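Local structure of N-acyl-D-glutamate deacylase (Bordetella bronchiseptica, 3GIP) at residues A243-H249 against E276-Y282. The protein catalyses the hydrolytic removal of the acyl group from N-acyl-D-glutamate and belongs to the amidohydrolase superfamily of metal-dependent hydrolases. Residues are numbered along the deposited sequence.
With ZN (zinc ion), chain F; FMT (formic acid), chain D.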
ATOM      1  N   ALA A 243       7.813 -14.553  -6.896  1.00 14.32           N
ATOM      2  CA  ALA A 243       8.196 -13.537  -5.918  1.00 14.72           C
ATOM      3  C   ALA A 243       6.954 -13.287  -5.063  1.00 15.30           C
ATOM      4  O   ALA A 243       5.844 -13.171  -5.586  1.00 14.31           O
ATOM      5  CB  ALA A 243       8.632 -12.263  -6.624  1.00 15.37           C
ATOM      6  N   THR A 244       7.148 -13.182  -3.751  1.00 14.93           N
ATOM      7  CA  THR A 244       6.032 -13.022  -2.826  1.00 14.79           C
ATOM      8  C   THR A 244       6.178 -11.859  -1.856  1.00 15.39           C
ATOM      9  O   THR A 244       7.280 -11.547  -1.411  1.00 15.65           O
ATOM     10  CB  THR A 244       5.869 -14.315  -1.997  1.00 15.27           C
ATOM     11  OG1 THR A 244       5.681 -15.425  -2.883  1.00 16.82           O
ATOM     12  CG2 THR A 244       4.692 -14.218  -1.043  1.00 17.35           C
ATOM     13  N   VAL A 245       5.054 -11.225  -1.534  1.00 13.89           N
ATOM     14  CA  VAL A 245       5.034 -10.125  -0.576  1.00 13.46           C
ATOM     15  C   VAL A 245       3.940 -10.409   0.446  1.00 14.30           C
ATOM     16  O   VAL A 245       2.794 -10.669   0.079  1.00 13.61           O
ATOM     17  CB  VAL A 245       4.727  -8.765  -1.245  1.00 13.71           C
ATOM     18  CG1 VAL A 245       4.581  -7.688  -0.179  1.00 15.16           C
ATOM     19  CG2 VAL A 245       5.842  -8.387  -2.208  1.00 14.45           C
ATOM     20  N   VAL A 246       4.299 -10.392   1.727  1.00 12.70           N
ATOM     21  CA  VAL A 246       3.325 -10.612   2.788  1.00 12.78           C
ATOM     22  C   VAL A 246       2.833  -9.227   3.201  1.00 11.82           C
ATOM     23  O   VAL A 246       3.567  -8.455   3.817  1.00 14.13           O
ATOM     24  CB  VAL A 246       3.953 -11.311   4.015  1.00 12.49           C
ATOM     25  CG1 VAL A 246       2.887 -11.516   5.088  1.00 13.80           C
ATOM     26  CG2 VAL A 246       4.559 -12.650   3.600  1.00 14.18           C
ATOM     27  N   SER A 247       1.593  -8.916   2.837  1.00 10.87           N
ATOM     28  CA  SER A 247       0.995  -7.620   3.132  1.00 11.75           C
ATOM     29  C   SER A 247       0.744  -7.354   4.609  1.00 11.60           C
ATOM     30  O   SER A 247       0.426  -8.267   5.372  1.00 12.97           O
ATOM     31  CB  SER A 247      -0.330  -7.480   2.379  1.00 12.91           C
ATOM     32  OG  SER A 247      -0.125  -7.547   0.977  1.00 12.65           O
ATOM     33  N   HIS A 248       0.875  -6.083   4.982  1.00 11.92           N
ATOM     34  CA  HIS A 248       0.646  -5.614   6.347  1.00 11.26           C
ATOM     35  C   HIS A 248       0.820  -6.715   7.384  1.00 10.85           C
ATOM     36  O   HIS A 248      -0.115  -7.078   8.099  1.00 11.74           O
ATOM     37  CB  HIS A 248      -0.754  -4.972   6.462  1.00 11.79           C
ATOM     38  CG  HIS A 248      -1.862  -5.754   5.812  1.00 12.99           C
ATOM     39  ND1 HIS A 248      -2.109  -7.080   6.088  1.00 13.06           N
ATOM     40  CD2 HIS A 248      -2.838  -5.363   4.957  1.00 14.47           C
ATOM     41  CE1 HIS A 248      -3.188  -7.474   5.438  1.00 15.97           C
ATOM     42  NE2 HIS A 248      -3.652  -6.450   4.744  1.00 11.55           N
ATOM     43  N   HIS A 249       2.038  -7.238   7.472  1.00 12.09           N
ATOM     44  CA  HIS A 249       2.322  -8.319   8.399  1.00 11.65           C
ATOM     45  C   HIS A 249       2.120  -7.883   9.840  1.00 12.31           C
ATOM     46  O   HIS A 249       2.604  -6.827  10.266  1.00 13.49           O
ATOM     47  CB  HIS A 249       3.738  -8.848   8.184  1.00 13.85           C
ATOM     48  CG  HIS A 249       3.991 -10.156   8.862  1.00 13.67           C
ATOM     49  ND1 HIS A 249       3.027 -11.138   8.961  1.00 13.65           N
ATOM     50  CD2 HIS A 249       5.094 -10.647   9.474  1.00 13.07           C
ATOM     51  CE1 HIS A 249       3.526 -12.176   9.609  1.00 14.90           C
ATOM     52  NE2 HIS A 249       4.778 -11.903   9.931  1.00 13.99           N
ATOM     53  N   GLU A 276      12.134 -14.972  -3.687  1.00 20.48           N
ATOM     54  CA  GLU A 276      12.120 -13.546  -3.396  1.00 20.18           C
ATOM     55  C   GLU A 276      10.917 -13.263  -2.518  1.00 19.20           C
ATOM     56  O   GLU A 276       9.778 -13.333  -2.974  1.00 18.55           O
ATOM     57  CB  GLU A 276      12.030 -12.710  -4.677  1.00 23.20           C
ATOM     58  CG  GLU A 276      13.300 -12.715  -5.512  1.00 27.47           C
ATOM     59  CD  GLU A 276      13.311 -11.619  -6.564  1.00 29.70           C
ATOM     60  OE1 GLU A 276      14.289 -11.549  -7.337  1.00 31.19           O
ATOM     61  OE2 GLU A 276      12.347 -10.823  -6.616  1.00 32.27           O
ATOM     62  N   VAL A 277      11.168 -12.961  -1.250  1.00 15.93           N
ATOM     63  CA  VAL A 277      10.081 -12.670  -0.332  1.00 15.15           C
ATOM     64  C   VAL A 277      10.320 -11.353   0.386  1.00 14.30           C
ATOM     65  O   VAL A 277      11.429 -11.069   0.843  1.00 15.23           O
ATOM     66  CB  VAL A 277       9.911 -13.795   0.722  1.00 16.18           C
ATOM     67  CG1 VAL A 277      11.165 -13.922   1.563  1.00 21.97           C
ATOM     68  CG2 VAL A 277       8.698 -13.509   1.599  1.00 16.65           C
ATOM     69  N   ALA A 278       9.277 -10.539   0.454  1.00 13.71           N
ATOM     70  CA  ALA A 278       9.350  -9.259   1.140  1.00 12.73           C
ATOM     71  C   ALA A 278       8.054  -9.083   1.916  1.00 12.68           C
ATOM     72  O   ALA A 278       7.182  -9.950   1.888  1.00 11.55           O
ATOM     73  CB  ALA A 278       9.535  -8.123   0.137  1.00 13.76           C
ATOM     74  N   LEU A 279       7.931  -7.968   2.624  1.00 12.96           N
ATOM     75  CA  LEU A 279       6.729  -7.705   3.399  1.00 12.06           C
ATOM     76  C   LEU A 279       6.597  -6.211   3.621  1.00 11.39           C
ATOM     77  O   LEU A 279       7.464  -5.434   3.222  1.00 11.63           O
ATOM     78  CB  LEU A 279       6.799  -8.417   4.758  1.00 12.17           C
ATOM     79  CG  LEU A 279       7.939  -8.006   5.704  1.00 12.01           C
ATOM     80  CD1 LEU A 279       7.532  -8.303   7.140  1.00 13.52           C
ATOM     81  CD2 LEU A 279       9.226  -8.742   5.364  1.00 13.01           C
ATOM     82  N   ASP A 280       5.497  -5.808   4.244  1.00 12.07           N
ATOM     83  CA  ASP A 280       5.298  -4.403   4.543  1.00 12.82           C
ATOM     84  C   ASP A 280       4.410  -4.237   5.762  1.00 12.11           C
ATOM     85  O   ASP A 280       3.682  -5.157   6.150  1.00 13.07           O
ATOM     86  CB  ASP A 280       4.721  -3.650   3.323  1.00 12.79           C
ATOM     87  CG  ASP A 280       3.443  -4.275   2.777  1.00 14.14           C
ATOM     88  OD1 ASP A 280       2.377  -4.148   3.416  1.00 14.06           O
ATOM     89  OD2 ASP A 280       3.509  -4.897   1.693  1.00 13.59           O
ATOM     90  N   ILE A 281       4.510  -3.069   6.385  1.00 11.25           N
ATOM     91  CA  ILE A 281       3.703  -2.745   7.554  1.00 12.69           C
ATOM     92  C   ILE A 281       3.332  -1.270   7.537  1.00 12.15           C
ATOM     93  O   ILE A 281       3.890  -0.482   6.769  1.00 12.08           O
ATOM     94  CB  ILE A 281       4.474  -2.983   8.898  1.00 11.80           C
ATOM     95  CG1 ILE A 281       5.736  -2.109   8.963  1.00 13.27           C
ATOM     96  CG2 ILE A 281       4.834  -4.440   9.055  1.00 12.97           C
ATOM     97  CD1 ILE A 281       5.530  -0.713   9.567  1.00 12.90           C
ATOM     98  N   TYR A 282       2.358  -0.918   8.371  1.00 12.55           N
ATOM     99  CA  TYR A 282       1.991   0.473   8.585  1.00 11.70           C
ATOM    100  C   TYR A 282       2.360   0.592  10.067  1.00 11.67           C
ATOM    101  O   TYR A 282       2.223  -0.369  10.825  1.00 11.50           O
ATOM    102  CB  TYR A 282       0.502   0.753   8.308  1.00 12.53           C
ATOM    103  CG  TYR A 282      -0.479  -0.272   8.812  1.00 12.24           C
ATOM    104  CD1 TYR A 282      -0.841  -0.323  10.158  1.00 12.62           C
ATOM    105  CD2 TYR A 282      -1.063  -1.185   7.937  1.00 12.44           C
ATOM    106  CE1 TYR A 282      -1.759  -1.259  10.619  1.00 12.00           C
ATOM    107  CE2 TYR A 282      -1.979  -2.124   8.384  1.00 13.00           C
ATOM    108  CZ  TYR A 282      -2.324  -2.157   9.727  1.00 13.41           C
ATOM    109  OH  TYR A 282      -3.230  -3.088  10.171  1.00 13.18           O
TER
HETATM  110 ZN    ZN F 484      -5.427  -6.512   3.610  1.00 14.07          ZN
HETATM  111  C   FMT D 482      -5.404  -4.361   7.956  1.00 14.73           C
HETATM  112  O1  FMT D 482      -5.911  -3.295   8.206  1.00 13.65           O
HETATM  113  O2  FMT D 482      -4.145  -4.601   8.334  1.00 14.98           O
HETATM  114  O   HOH W   1       1.401  -5.420   0.384  1.00 14.57           O
HETATM  115  O   HOH W   2       1.158  -3.933   9.328  1.00 18.94           O
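Strands 243-246 and 277-281 run parallel, and their peptide groups pair in the staggered pattern of a parallel sheet: Thr244 N donates to Glu276 O (2.7 Å), Ala278 N to Thr244 O (2.9 Å) and Val246 N to Ala278 O (2.9 Å). The pairing slackens at Asp280 N, whose bond to Val246 O is long and weak (3.3 Å). Beyond it segment 243-249 turns at His248, with positive phi, and the Asp280 side chain takes over: its OD1 accepts from His248 N (2.9 Å), while OD2 accepts from a water (2.5 Å) that also bonds Ser247 OG (2.7 Å). Main-chain pairing resumes with His249 N to Asp280 O (3.0 Å). Val246 and Leu279, on the same face of the sheet, pack CB to CB at 4.1 Å, and Leu279 also touches Leu264 of helix 260-272; Thr263 of that helix satisfies His249 NE2. At the other end of the strands, Glu276 forms a salt bridge with Arg410. His248 NE2 binds zinc at 2.1 Å, alongside Cys95 and His218, and Tyr282 OH donates to O2 of the formate (2.5 Å), which Lys250, Arg376 and Ser288 also hold. This right-handed beta-alpha-beta unit belongs to the amidohydrolase TIM barrel, with metal ligands at the C-terminal ends of its strands.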